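PDB 5LJI: flavodoxin from Streptococcus pneumoniae, which probably carries electrons at low potential to a number of redox enzymes by means of its bound flavin mononucleotide. Local coordinates for residues A[9-14]-A[55-60]; A[20-25]-A[136-141]; A[35-40]-A[65-70]; A[90-95]-A[123-128]. All coordinates share one frame; numbering follows the deposited sequence.

The chain begins with strand 3-8, an inner strand of a five-stranded parallel sheet, between 32-37 and 51-57. The loop that follows it is brought against the end of strand 51-57 in interaction 1, whose closure over 40 residues frames one part of the flavin site. Helix 14-28 comes next and packs on the C-terminal helix 129-144 in interaction 2, which closes the longest loop and crosses interaction 1. Interaction 3 joins the end of edge strand 32-37 to the turn before helix 69-75; it also crosses interaction 1, touching it at Tyr57 and Glu67. Interaction 4 follows both in series and pairs strands 84-91 and 115-124 at the flavin. Interactions 3 and 4 lie wholly within the span of interaction 2.

Interaction 1 of 4, residues A[9-14]-A[55-60]; sequences ASMTGN and ATYTYG. With FMN (flavin mononucleotide), chain C.
Tyr57 sets the edge of its ring against Ala9 and Ser10 where the phosphate-binding loop of the flavodoxin fold, residues 9-14, runs from strand 3-8 into helix 14-28. Ala9 O lies near the ring plane, 3.4 Å from Tyr57 CD1, and the small Ala9 CB packs 4.0 Å from Tyr57 CE1. With chi1 at 60°, Tyr57 CG sits between the backbone N and the carbonyl carbon, which turns one ring face to the phosphate: FMN O2P stands 3.9 Å above the plane, offset toward the rim. The far end is fixed by a hydrogen bond between Tyr57 OH and Glu67 OE2. FMN O2P is also gripped by Met11 N at 2.7 Å and Thr12 N at 2.8 Å; both are main-chain N-H groups, so the loop backbone itself supplies these bonds. Gly13, at the N-cap of the helix, has a positive phi at which a CB would press on the carbonyl O of Thr12, so glycine suits it. Farther out, selenomethionine Met11 crosses Tyr59 at about a right angle. This is an oblique Met-aromatic contact, SE 5.1 Å from the ring centroid, while Tyr59 CE1 meets FMN C8 at 3.4 Å. On the strand side, Ala9 N donates to Ala55 O at 3.2 Å.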
# COMPACT_ATOMS: atom_id res chain seq x y z
N ALA A 9 -0.27 -4.82 -6.45
CA ALA A 9 -0.36 -5.13 -7.88
C ALA A 9 0.99 -4.78 -8.47
O ALA A 9 1.61 -3.82 -8.03
CB ALA A 9 -1.43 -4.31 -8.54
N SER A 10 1.48 -5.64 -9.35
CA SER A 10 2.76 -5.43 -10.00
C SER A 10 2.82 -6.23 -11.29
O SER A 10 2.59 -7.44 -11.28
CB SER A 10 3.91 -5.86 -9.10
OG SER A 10 5.16 -5.49 -9.69
N MSE A 11 3.14 -5.56 -12.39
CA MSE A 11 3.24 -6.22 -13.67
C MSE A 11 4.66 -6.57 -13.96
O MSE A 11 4.94 -7.61 -14.50
CB MSE A 11 2.72 -5.24 -14.70
CG MSE A 11 2.14 -5.94 -15.92
SE MSE A 11 1.29 -4.55 -17.06
CE MSE A 11 2.89 -3.55 -17.62
N THR A 12 5.59 -5.71 -13.60
CA THR A 12 6.99 -5.97 -13.89
C THR A 12 7.83 -6.01 -12.64
O THR A 12 9.03 -5.92 -12.72
CB THR A 12 7.54 -4.90 -14.87
OG1 THR A 12 7.67 -3.64 -14.22
CG2 THR A 12 6.61 -4.75 -16.06
N GLY A 13 7.23 -6.19 -11.46
CA GLY A 13 8.06 -6.42 -10.29
C GLY A 13 8.49 -5.23 -9.45
O GLY A 13 8.87 -5.42 -8.33
N ASN A 14 8.46 -4.00 -9.93
CA ASN A 14 8.91 -2.92 -9.03
C ASN A 14 8.03 -2.80 -7.78
O ASN A 14 8.54 -2.67 -6.71
CB ASN A 14 8.98 -1.58 -9.73
CG ASN A 14 10.02 -1.56 -10.84
OD1 ASN A 14 11.05 -2.17 -10.70
ND2 ASN A 14 9.73 -0.86 -11.91
N ALA A 55 -0.02 -1.42 -1.96
CA ALA A 55 1.18 -1.12 -2.72
C ALA A 55 0.81 -1.18 -4.18
O ALA A 55 0.32 -2.23 -4.64
CB ALA A 55 2.25 -2.11 -2.37
N THR A 56 0.82 -0.04 -4.89
CA THR A 56 0.32 -0.01 -6.29
C THR A 56 1.23 0.68 -7.23
O THR A 56 1.89 1.64 -6.82
CB THR A 56 -0.87 0.94 -6.62
OG1 THR A 56 -1.28 1.79 -5.55
CG2 THR A 56 -1.90 0.28 -7.41
N TYR A 57 1.18 0.31 -8.51
CA TYR A 57 1.80 1.13 -9.55
C TYR A 57 0.69 2.00 -10.17
O TYR A 57 -0.49 1.85 -9.83
CB TYR A 57 2.56 0.31 -10.64
CG TYR A 57 1.74 -0.68 -11.44
CD1 TYR A 57 1.40 -1.95 -10.92
CD2 TYR A 57 1.29 -0.37 -12.73
CE1 TYR A 57 0.62 -2.87 -11.70
CE2 TYR A 57 0.56 -1.29 -13.48
CZ TYR A 57 0.23 -2.54 -12.97
OH TYR A 57 -0.51 -3.43 -13.76
N THR A 58 1.10 2.92 -11.03
CA THR A 58 0.14 3.75 -11.78
C THR A 58 0.32 3.60 -13.27
O THR A 58 1.42 3.36 -13.79
CB THR A 58 -0.15 5.17 -11.20
OG1 THR A 58 -0.24 6.24 -12.22
CG2 THR A 58 0.66 5.55 -10.06
N TYR A 59 -0.80 3.52 -13.94
CA TYR A 59 -0.76 3.06 -15.32
C TYR A 59 -1.77 3.85 -16.16
O TYR A 59 -2.96 3.67 -16.01
CB TYR A 59 -1.07 1.56 -15.34
CG TYR A 59 -0.58 0.87 -16.60
CD1 TYR A 59 0.79 0.71 -16.84
CD2 TYR A 59 -1.48 0.41 -17.56
CE1 TYR A 59 1.23 0.09 -18.01
CE2 TYR A 59 -1.04 -0.21 -18.72
CZ TYR A 59 0.31 -0.36 -18.95
OH TYR A 59 0.75 -1.00 -20.11
N GLY A 60 -1.29 4.79 -16.94
CA GLY A 60 -2.19 5.59 -17.82
C GLY A 60 -3.05 6.63 -17.11
O GLY A 60 -2.98 6.82 -15.87
N1 FMN C . 3.84 6.09 -13.75
C2 FMN C . 3.28 7.12 -13.12
O2 FMN C . 3.78 7.58 -12.05
N3 FMN C . 2.20 7.70 -13.65
C4 FMN C . 1.62 7.33 -14.81
O4 FMN C . 0.66 7.96 -15.31
C4A FMN C . 2.17 6.20 -15.54
N5 FMN C . 1.66 5.76 -16.70
C5A FMN C . 2.24 4.73 -17.31
C6 FMN C . 1.72 4.27 -18.48
C7 FMN C . 2.31 3.17 -19.11
C7M FMN C . 1.77 2.67 -20.42
C8 FMN C . 3.50 2.51 -18.52
C8M FMN C . 4.17 1.33 -19.20
C9 FMN C . 4.03 2.98 -17.34
C9A FMN C . 3.42 4.04 -16.70
N10 FMN C . 3.92 4.50 -15.51
C10 FMN C . 3.34 5.60 -14.90
C1' FMN C . 5.11 3.92 -14.86
C2' FMN C . 4.84 2.56 -14.16
O2' FMN C . 3.86 2.68 -13.13
C3' FMN C . 6.21 2.09 -13.64
O3' FMN C . 6.79 1.52 -14.83
C4' FMN C . 6.14 1.07 -12.51
O4' FMN C . 7.47 0.86 -12.09
C5' FMN C . 5.48 -0.23 -12.89
O5' FMN C . 5.26 -1.06 -11.72
P FMN C . 5.48 -2.64 -11.72
O1P FMN C . 6.94 -2.86 -12.08
O2P FMN C . 4.55 -3.31 -12.72
O3P FMN C . 5.22 -3.05 -10.22

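Interaction 2 of 4, residues A[20-25]-A[136-141]; sequences DIVADK and EQFAEE
Val22 and Ala139 mark the nearest approach of helices 14-28 and 129-144, whose local axes pass 9.1 Å apart at a crossing angle of -43° with both helices running in the same general direction. The pair lies on one side of the central parallel sheet of the flavodoxin-like alpha/beta/alpha sandwich. Apolar residues suit the inner part, facing the sheet: Val22 CG1 meets the edge of the Phe138 ring, 4.1 Å from CE1, and Val22 also rests on Ile6 of strand 3-8 while Phe138 rests on Val121 of strand 115-124. Ala139 CB, a small methyl pointing at the opposing helix, lets the aliphatic part of Lys25 lie close, with Lys25 CG 3.9 Å away. From there the lysine bends at chi2 (72°) and continues extended across the outer side of the interface. Its amino group reaches Glu136, whose own chain is extended beyond CG; NZ and OE2 form a salt bridge of 3.1 Å, met on the anti side of the carboxylate and 26° out of its plane. One turn on, Glu140 is bent at chi2 and completes a network around the same cation. Its OE2 lies 3.4 Å from Lys25 CE and makes a longer salt bridge, 3.7 Å, with Lys25 NZ.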
# COMPACT_ATOMS: atom_id res chain seq x y z
N ASP A 20 7.30 -6.27 -0.67
CA ASP A 20 8.18 -7.19 0.02
C ASP A 20 9.14 -6.42 0.93
O ASP A 20 9.42 -6.90 1.99
CB ASP A 20 8.98 -8.08 -0.96
CG ASP A 20 8.09 -9.12 -1.72
OD1 ASP A 20 6.91 -9.34 -1.34
OD2 ASP A 20 8.58 -9.69 -2.73
N ILE A 21 9.63 -5.23 0.55
CA ILE A 21 10.55 -4.49 1.40
C ILE A 21 9.84 -4.04 2.68
O ILE A 21 10.35 -4.20 3.77
CB ILE A 21 11.16 -3.28 0.66
CG1 ILE A 21 12.23 -3.74 -0.33
CG2 ILE A 21 11.82 -2.34 1.68
CD1 ILE A 21 12.55 -2.71 -1.38
N VAL A 22 8.63 -3.53 2.56
CA VAL A 22 7.85 -3.13 3.74
C VAL A 22 7.52 -4.29 4.66
O VAL A 22 7.54 -4.19 5.88
CB VAL A 22 6.57 -2.45 3.28
CG1 VAL A 22 5.62 -2.17 4.44
CG2 VAL A 22 6.90 -1.15 2.58
N ALA A 23 7.15 -5.41 4.04
CA ALA A 23 6.74 -6.60 4.76
C ALA A 23 7.91 -7.16 5.58
O ALA A 23 7.72 -7.44 6.76
CB ALA A 23 6.21 -7.67 3.80
N ASP A 24 9.08 -7.32 4.96
CA ASP A 24 10.30 -7.79 5.63
C ASP A 24 10.59 -6.97 6.87
O ASP A 24 10.90 -7.53 7.95
CB ASP A 24 11.52 -7.70 4.73
CG ASP A 24 11.74 -8.94 3.84
OD1 ASP A 24 11.25 -10.04 4.17
OD2 ASP A 24 12.44 -8.82 2.80
N LYS A 25 10.46 -5.65 6.73
CA LYS A 25 10.74 -4.76 7.85
C LYS A 25 9.74 -4.90 8.95
O LYS A 25 10.11 -4.93 10.13
CB LYS A 25 10.85 -3.30 7.39
CG LYS A 25 11.39 -2.37 8.48
CD LYS A 25 12.89 -2.59 8.73
CE LYS A 25 13.29 -1.78 9.93
NZ LYS A 25 14.75 -1.87 10.13
N GLU A 136 11.49 2.06 4.88
CA GLU A 136 11.89 1.68 6.25
C GLU A 136 11.22 2.60 7.28
O GLU A 136 10.69 2.13 8.27
CB GLU A 136 13.43 1.68 6.38
CG GLU A 136 13.97 1.16 7.69
CD GLU A 136 15.52 1.10 7.74
OE1 GLU A 136 16.16 2.14 7.41
OE2 GLU A 136 16.06 0.03 8.11
N GLN A 137 11.21 3.90 7.03
CA GLN A 137 10.57 4.81 8.00
C GLN A 137 9.06 4.64 8.03
O GLN A 137 8.42 4.67 9.08
CB GLN A 137 10.88 6.26 7.66
CG GLN A 137 10.08 7.26 8.51
CD GLN A 137 10.85 8.55 8.78
OE1 GLN A 137 10.53 9.62 8.25
NE2 GLN A 137 11.90 8.45 9.62
N PHE A 138 8.49 4.47 6.86
CA PHE A 138 7.07 4.17 6.74
C PHE A 138 6.74 2.97 7.66
O PHE A 138 5.81 3.03 8.48
CB PHE A 138 6.78 4.01 5.23
CG PHE A 138 5.42 3.48 4.90
CD1 PHE A 138 5.21 2.09 4.80
CD2 PHE A 138 4.38 4.33 4.64
CE1 PHE A 138 3.95 1.60 4.43
CE2 PHE A 138 3.11 3.84 4.34
CZ PHE A 138 2.90 2.48 4.23
N ALA A 139 7.53 1.90 7.57
CA ALA A 139 7.23 0.71 8.40
C ALA A 139 7.46 0.97 9.90
O ALA A 139 6.64 0.60 10.74
CB ALA A 139 8.06 -0.45 7.93
N GLU A 140 8.57 1.64 10.25
CA GLU A 140 8.82 2.00 11.67
C GLU A 140 7.63 2.78 12.21
O GLU A 140 7.13 2.46 13.29
CB GLU A 140 10.10 2.84 11.82
CG GLU A 140 11.39 2.13 11.42
CD GLU A 140 12.01 1.31 12.55
OE1 GLU A 140 11.44 1.32 13.66
OE2 GLU A 140 13.05 0.64 12.33
N GLU A 141 7.13 3.75 11.43
CA GLU A 141 6.08 4.62 11.94
C GLU A 141 4.77 3.88 12.15
O GLU A 141 4.04 4.17 13.10
CB GLU A 141 5.85 5.87 11.06
CG GLU A 141 7.02 6.85 11.02
CD GLU A 141 6.82 8.06 10.11
OE1 GLU A 141 5.75 8.23 9.47
OE2 GLU A 141 7.76 8.90 10.03

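Interaction 3 of 4, residues A[35-40]-A[65-70]; sequences VDECTT and PDEMMD. With CA (calcium ion), chain D.
Cys38 and selenomethionine Met68 meet between the end of edge strand 32-37 and the turn that leads into helix 69-75. Cys38 begins the approach, since its CB already points across the contact, and with chi1 at 60° SG is tucked between its own backbone N and carbonyl carbon. A small sulfur side chain fits here: SG lies 3.3 Å from Glu67 O and 3.7 Å from Glu67 CG. Met68 does the reverse. Its CB heads away, but a bend at chi2 (-41°) turns the chain back, so that SE rests 3.4 Å from Cys38 CB; the flexible selenoether chain also touches Ala9, Val54 and Thr56. Glu67 is folded too, bent at chi2 (-91°), which lays its aliphatic part beside Cys38 while its carboxylate turns to Tyr57, whose OH is hydrogen-bonded to OE2. A second carboxylate is near, Glu37 OE2 at 5.4 Å from Glu67 OE2; the like charges might raise the pKa of one or both slightly, though the bond to Tyr57 OH should help to stabilise the charge on Glu67. The turn after the strand is closed on Glu37 O, which accepts both Thr40 N at 3.0 Å and Thr40 OG1 at 2.6 Å, the hydroxyl lying in the carbonyl plane on a lone pair; a threonine can thus bond twice to one carbonyl. Farther back, Asp36 grips a calcium ion with both carboxylate oxygens, OD2 at 2.5 Å from the metal, and Asp34 shares the ion. The contact thus links edge strand 32-37 of the flavodoxin-like alpha/beta/alpha fold, with its calcium site, to the start of helix 69-75.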
# COMPACT_ATOMS: atom_id res chain seq x y z
N VAL A 35 1.09 -10.88 2.94
CA VAL A 35 1.31 -10.23 1.66
C VAL A 35 0.56 -11.01 0.56
O VAL A 35 0.83 -12.16 0.34
CB VAL A 35 2.79 -10.23 1.25
CG1 VAL A 35 2.95 -9.55 -0.10
CG2 VAL A 35 3.70 -9.62 2.32
N ASP A 36 -0.29 -10.32 -0.19
CA ASP A 36 -1.08 -10.93 -1.27
C ASP A 36 -1.15 -10.05 -2.50
O ASP A 36 -1.23 -8.80 -2.42
CB ASP A 36 -2.53 -11.23 -0.79
CG ASP A 36 -2.58 -12.33 0.27
OD1 ASP A 36 -2.54 -13.54 -0.11
OD2 ASP A 36 -2.67 -12.01 1.49
N GLU A 37 -1.16 -10.73 -3.63
CA GLU A 37 -1.48 -10.13 -4.92
C GLU A 37 -2.99 -9.75 -4.92
O GLU A 37 -3.79 -10.54 -4.44
CB GLU A 37 -1.10 -11.16 -5.98
CG GLU A 37 -1.97 -11.14 -7.23
CD GLU A 37 -1.75 -9.90 -8.05
OE1 GLU A 37 -0.61 -9.40 -7.92
OE2 GLU A 37 -2.65 -9.46 -8.82
N CYS A 38 -3.36 -8.54 -5.40
CA CYS A 38 -4.73 -8.01 -5.32
C CYS A 38 -5.83 -8.90 -5.92
O CYS A 38 -6.99 -8.76 -5.55
CB CYS A 38 -4.85 -6.61 -5.97
SG CYS A 38 -4.42 -6.49 -7.74
N THR A 39 -5.46 -9.77 -6.85
CA THR A 39 -6.40 -10.66 -7.55
C THR A 39 -6.78 -11.86 -6.71
O THR A 39 -7.73 -12.55 -7.02
CB THR A 39 -5.69 -11.14 -8.84
OG1 THR A 39 -5.99 -10.21 -9.88
CG2 THR A 39 -6.04 -12.56 -9.26
N THR A 40 -6.02 -12.12 -5.66
CA THR A 40 -6.14 -13.37 -4.91
C THR A 40 -6.88 -13.20 -3.60
O THR A 40 -6.98 -14.15 -2.82
CB THR A 40 -4.74 -13.94 -4.60
OG1 THR A 40 -4.01 -13.04 -3.71
CG2 THR A 40 -3.95 -14.17 -5.89
N PRO A 65 -4.06 0.29 -11.89
CA PRO A 65 -3.92 -0.89 -12.71
C PRO A 65 -5.28 -1.64 -12.89
O PRO A 65 -6.04 -1.79 -11.94
CB PRO A 65 -2.94 -1.74 -11.90
CG PRO A 65 -2.18 -0.73 -11.04
CD PRO A 65 -3.26 0.21 -10.65
N ASP A 66 -5.56 -2.10 -14.11
CA ASP A 66 -6.75 -2.93 -14.48
C ASP A 66 -7.10 -3.96 -13.42
O ASP A 66 -8.25 -4.04 -12.94
CB ASP A 66 -6.40 -3.66 -15.82
CG ASP A 66 -7.62 -4.32 -16.51
OD1 ASP A 66 -8.75 -4.27 -15.98
OD2 ASP A 66 -7.42 -4.90 -17.63
N GLU A 67 -6.09 -4.75 -13.05
CA GLU A 67 -6.24 -5.82 -12.08
C GLU A 67 -6.58 -5.33 -10.64
O GLU A 67 -6.93 -6.16 -9.82
CB GLU A 67 -5.00 -6.72 -12.05
CG GLU A 67 -3.75 -6.12 -11.39
CD GLU A 67 -2.85 -5.38 -12.38
OE1 GLU A 67 -3.35 -4.84 -13.41
OE2 GLU A 67 -1.65 -5.28 -12.10
N MSE A 68 -6.47 -4.02 -10.37
CA MSE A 68 -6.59 -3.45 -9.00
C MSE A 68 -7.98 -2.90 -8.85
O MSE A 68 -8.40 -2.57 -7.76
CB MSE A 68 -5.67 -2.24 -8.76
CG MSE A 68 -4.52 -2.31 -7.74
SE MSE A 68 -5.06 -3.25 -6.07
CE MSE A 68 -3.28 -3.09 -5.25
N MSE A 69 -8.71 -2.82 -9.96
CA MSE A 69 -9.99 -2.09 -10.07
C MSE A 69 -11.04 -2.63 -9.18
O MSE A 69 -11.70 -1.89 -8.46
CB MSE A 69 -10.52 -2.09 -11.52
CG MSE A 69 -11.60 -1.01 -11.84
SE MSE A 69 -12.40 -1.22 -13.67
CE MSE A 69 -10.68 -0.69 -14.49
N ASP A 70 -11.23 -3.95 -9.23
CA ASP A 70 -12.16 -4.61 -8.39
C ASP A 70 -11.87 -4.34 -6.93
O ASP A 70 -12.78 -4.09 -6.12
CB ASP A 70 -12.05 -6.10 -8.63
CG ASP A 70 -13.36 -6.70 -8.93
OD1 ASP A 70 -14.18 -6.76 -7.95
OD2 ASP A 70 -13.56 -7.00 -10.16
CA CA D . -2.50 -14.32 2.32

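Interaction 4 of 4, residues A[90-95]-A[123-128]; sequences SGDTFY and VDLSAE. With FMN (flavin mononucleotide), chain C.
Ser90 OG donates to Leu125 O at 2.6 Å and, on the ligand side, accepts from FMN O4' at 2.9 Å, so a single hydroxyl joins two strand ends to the ribityl chain. Beside it Asp92 N gives its hydrogen to FMN O2 at 3.1 Å. Gly91 is needed between them, because a CB there would collide with FMN O2. Leu125 CD2 packs against FMN O3' at 3.5 Å, its chain lying alongside Asp92. Tyr95 lays one ring face against the isoalloxazine, with FMN C4A 3.4 Å from the ring plane and over its centre, and Phe94 CD2 sits near the rim of its other face. The next shell fixes this loop. Asp92 OD1 accepts from Phe94 N, an Asx turn, and Asp124 OD1 takes Thr93 N at 2.8 Å from above the carboxylate plane (47° out of it). Although the two aspartates come within 4.0 Å, OD1 to OD1, each of these oxygens receives a backbone N-H, which probably eases the repulsion. Gly91 N to Val123 O, 2.7 Å and nearly straight, is a parallel-sheet bond of the beta-alpha-beta unit 84-91, 100-111, 115-124; strand 51-57 flanks Ser90 through Thr56, and helix 14-28 packs on Ser90 and Val123.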
# COMPACT_ATOMS: atom_id res chain seq x y z
N SER A 90 4.94 2.44 -6.94
CA SER A 90 5.93 2.70 -7.92
C SER A 90 5.24 3.36 -9.10
O SER A 90 4.15 3.00 -9.51
CB SER A 90 6.62 1.44 -8.44
OG SER A 90 7.63 1.77 -9.37
N GLY A 91 5.91 4.36 -9.63
CA GLY A 91 5.52 5.01 -10.86
C GLY A 91 6.81 5.40 -11.61
O GLY A 91 7.84 4.72 -11.48
N ASP A 92 6.71 6.50 -12.34
CA ASP A 92 7.73 6.95 -13.28
C ASP A 92 7.61 8.49 -13.41
O ASP A 92 6.64 9.01 -13.93
CB ASP A 92 7.53 6.28 -14.65
CG ASP A 92 8.66 6.61 -15.64
OD1 ASP A 92 9.44 7.55 -15.41
OD2 ASP A 92 8.76 5.88 -16.65
N THR A 93 8.64 9.17 -12.94
CA THR A 93 8.71 10.62 -12.81
C THR A 93 8.69 11.35 -14.16
O THR A 93 8.64 12.57 -14.24
CB THR A 93 9.96 10.98 -11.97
OG1 THR A 93 9.78 12.22 -11.32
CG2 THR A 93 11.25 10.97 -12.78
N PHE A 94 8.67 10.56 -15.22
CA PHE A 94 8.38 11.01 -16.56
C PHE A 94 7.03 11.68 -16.62
O PHE A 94 6.85 12.69 -17.31
CB PHE A 94 8.45 9.77 -17.46
CG PHE A 94 8.23 10.03 -18.93
CD1 PHE A 94 8.82 11.12 -19.58
CD2 PHE A 94 7.48 9.13 -19.68
CE1 PHE A 94 8.62 11.32 -20.94
CE2 PHE A 94 7.29 9.32 -21.03
CZ PHE A 94 7.87 10.41 -21.67
N TYR A 95 6.08 11.08 -15.90
CA TYR A 95 4.69 11.58 -15.81
C TYR A 95 4.57 12.67 -14.73
O TYR A 95 5.20 12.61 -13.66
CB TYR A 95 3.74 10.39 -15.55
CG TYR A 95 3.93 9.28 -16.57
CD1 TYR A 95 4.84 8.23 -16.35
CD2 TYR A 95 3.27 9.31 -17.76
CE1 TYR A 95 5.05 7.24 -17.30
CE2 TYR A 95 3.46 8.32 -18.71
CZ TYR A 95 4.37 7.31 -18.48
OH TYR A 95 4.55 6.35 -19.43
N VAL A 123 7.49 5.83 -5.24
CA VAL A 123 8.81 5.46 -5.73
C VAL A 123 8.87 5.57 -7.24
O VAL A 123 7.94 5.17 -7.99
CB VAL A 123 9.21 4.01 -5.29
CG1 VAL A 123 10.56 3.63 -5.88
CG2 VAL A 123 9.24 3.91 -3.77
N ASP A 124 9.99 6.13 -7.68
CA ASP A 124 10.23 6.36 -9.09
C ASP A 124 10.83 5.04 -9.60
O ASP A 124 11.93 4.74 -9.30
CB ASP A 124 11.25 7.50 -9.25
CG ASP A 124 11.39 7.98 -10.71
OD1 ASP A 124 10.57 7.62 -11.59
OD2 ASP A 124 12.36 8.74 -10.96
N LEU A 125 10.06 4.33 -10.42
CA LEU A 125 10.49 3.06 -10.99
C LEU A 125 11.00 2.07 -9.93
O LEU A 125 10.24 1.73 -9.00
CB LEU A 125 11.46 3.28 -12.17
CG LEU A 125 10.73 3.97 -13.34
CD1 LEU A 125 11.75 4.55 -14.32
CD2 LEU A 125 9.80 3.05 -14.08
N SER A 126 12.21 1.57 -10.08
CA SER A 126 12.75 0.61 -9.14
C SER A 126 13.24 1.33 -7.92
O SER A 126 13.72 2.46 -7.99
CB SER A 126 13.97 -0.17 -9.69
OG SER A 126 13.88 -0.41 -11.09
N ALA A 127 13.22 0.63 -6.78
CA ALA A 127 13.68 1.26 -5.55
C ALA A 127 15.20 1.28 -5.42
O ALA A 127 15.88 0.31 -5.76
CB ALA A 127 13.10 0.52 -4.36
N GLU A 128 15.72 2.37 -4.87
CA GLU A 128 17.13 2.49 -4.58
C GLU A 128 17.19 3.01 -3.12
O GLU A 128 16.13 3.18 -2.45
CB GLU A 128 17.85 3.39 -5.62
CG GLU A 128 16.95 4.12 -6.59
CD GLU A 128 17.62 4.57 -7.90
OE1 GLU A 128 18.80 4.96 -7.94
OE2 GLU A 128 16.91 4.55 -8.92
N1 FMN C . 3.84 6.09 -13.75
C2 FMN C . 3.28 7.12 -13.12
O2 FMN C . 3.78 7.58 -12.05
N3 FMN C . 2.20 7.70 -13.65
C4 FMN C . 1.62 7.33 -14.81
O4 FMN C . 0.66 7.96 -15.31
C4A FMN C . 2.17 6.20 -15.54
N5 FMN C . 1.66 5.76 -16.70
C5A FMN C . 2.24 4.73 -17.31
C6 FMN C . 1.72 4.27 -18.48
C7 FMN C . 2.31 3.17 -19.11
C7M FMN C . 1.77 2.67 -20.42
C8 FMN C . 3.50 2.51 -18.52
C8M FMN C . 4.17 1.33 -19.20
C9 FMN C . 4.03 2.98 -17.34
C9A FMN C . 3.42 4.04 -16.70
N10 FMN C . 3.92 4.50 -15.51
C10 FMN C . 3.34 5.60 -14.90
C1' FMN C . 5.11 3.92 -14.86
C2' FMN C . 4.84 2.56 -14.16
O2' FMN C . 3.86 2.68 -13.13
C3' FMN C . 6.21 2.09 -13.64
O3' FMN C . 6.79 1.52 -14.83
C4' FMN C . 6.14 1.07 -12.51
O4' FMN C . 7.47 0.86 -12.09
C5' FMN C . 5.48 -0.23 -12.89
O5' FMN C . 5.26 -1.06 -11.72
P FMN C . 5.48 -2.64 -11.72
O1P FMN C . 6.94 -2.86 -12.08
O2P FMN C . 4.55 -3.31 -12.72
O3P FMN C . 5.22 -3.05 -10.22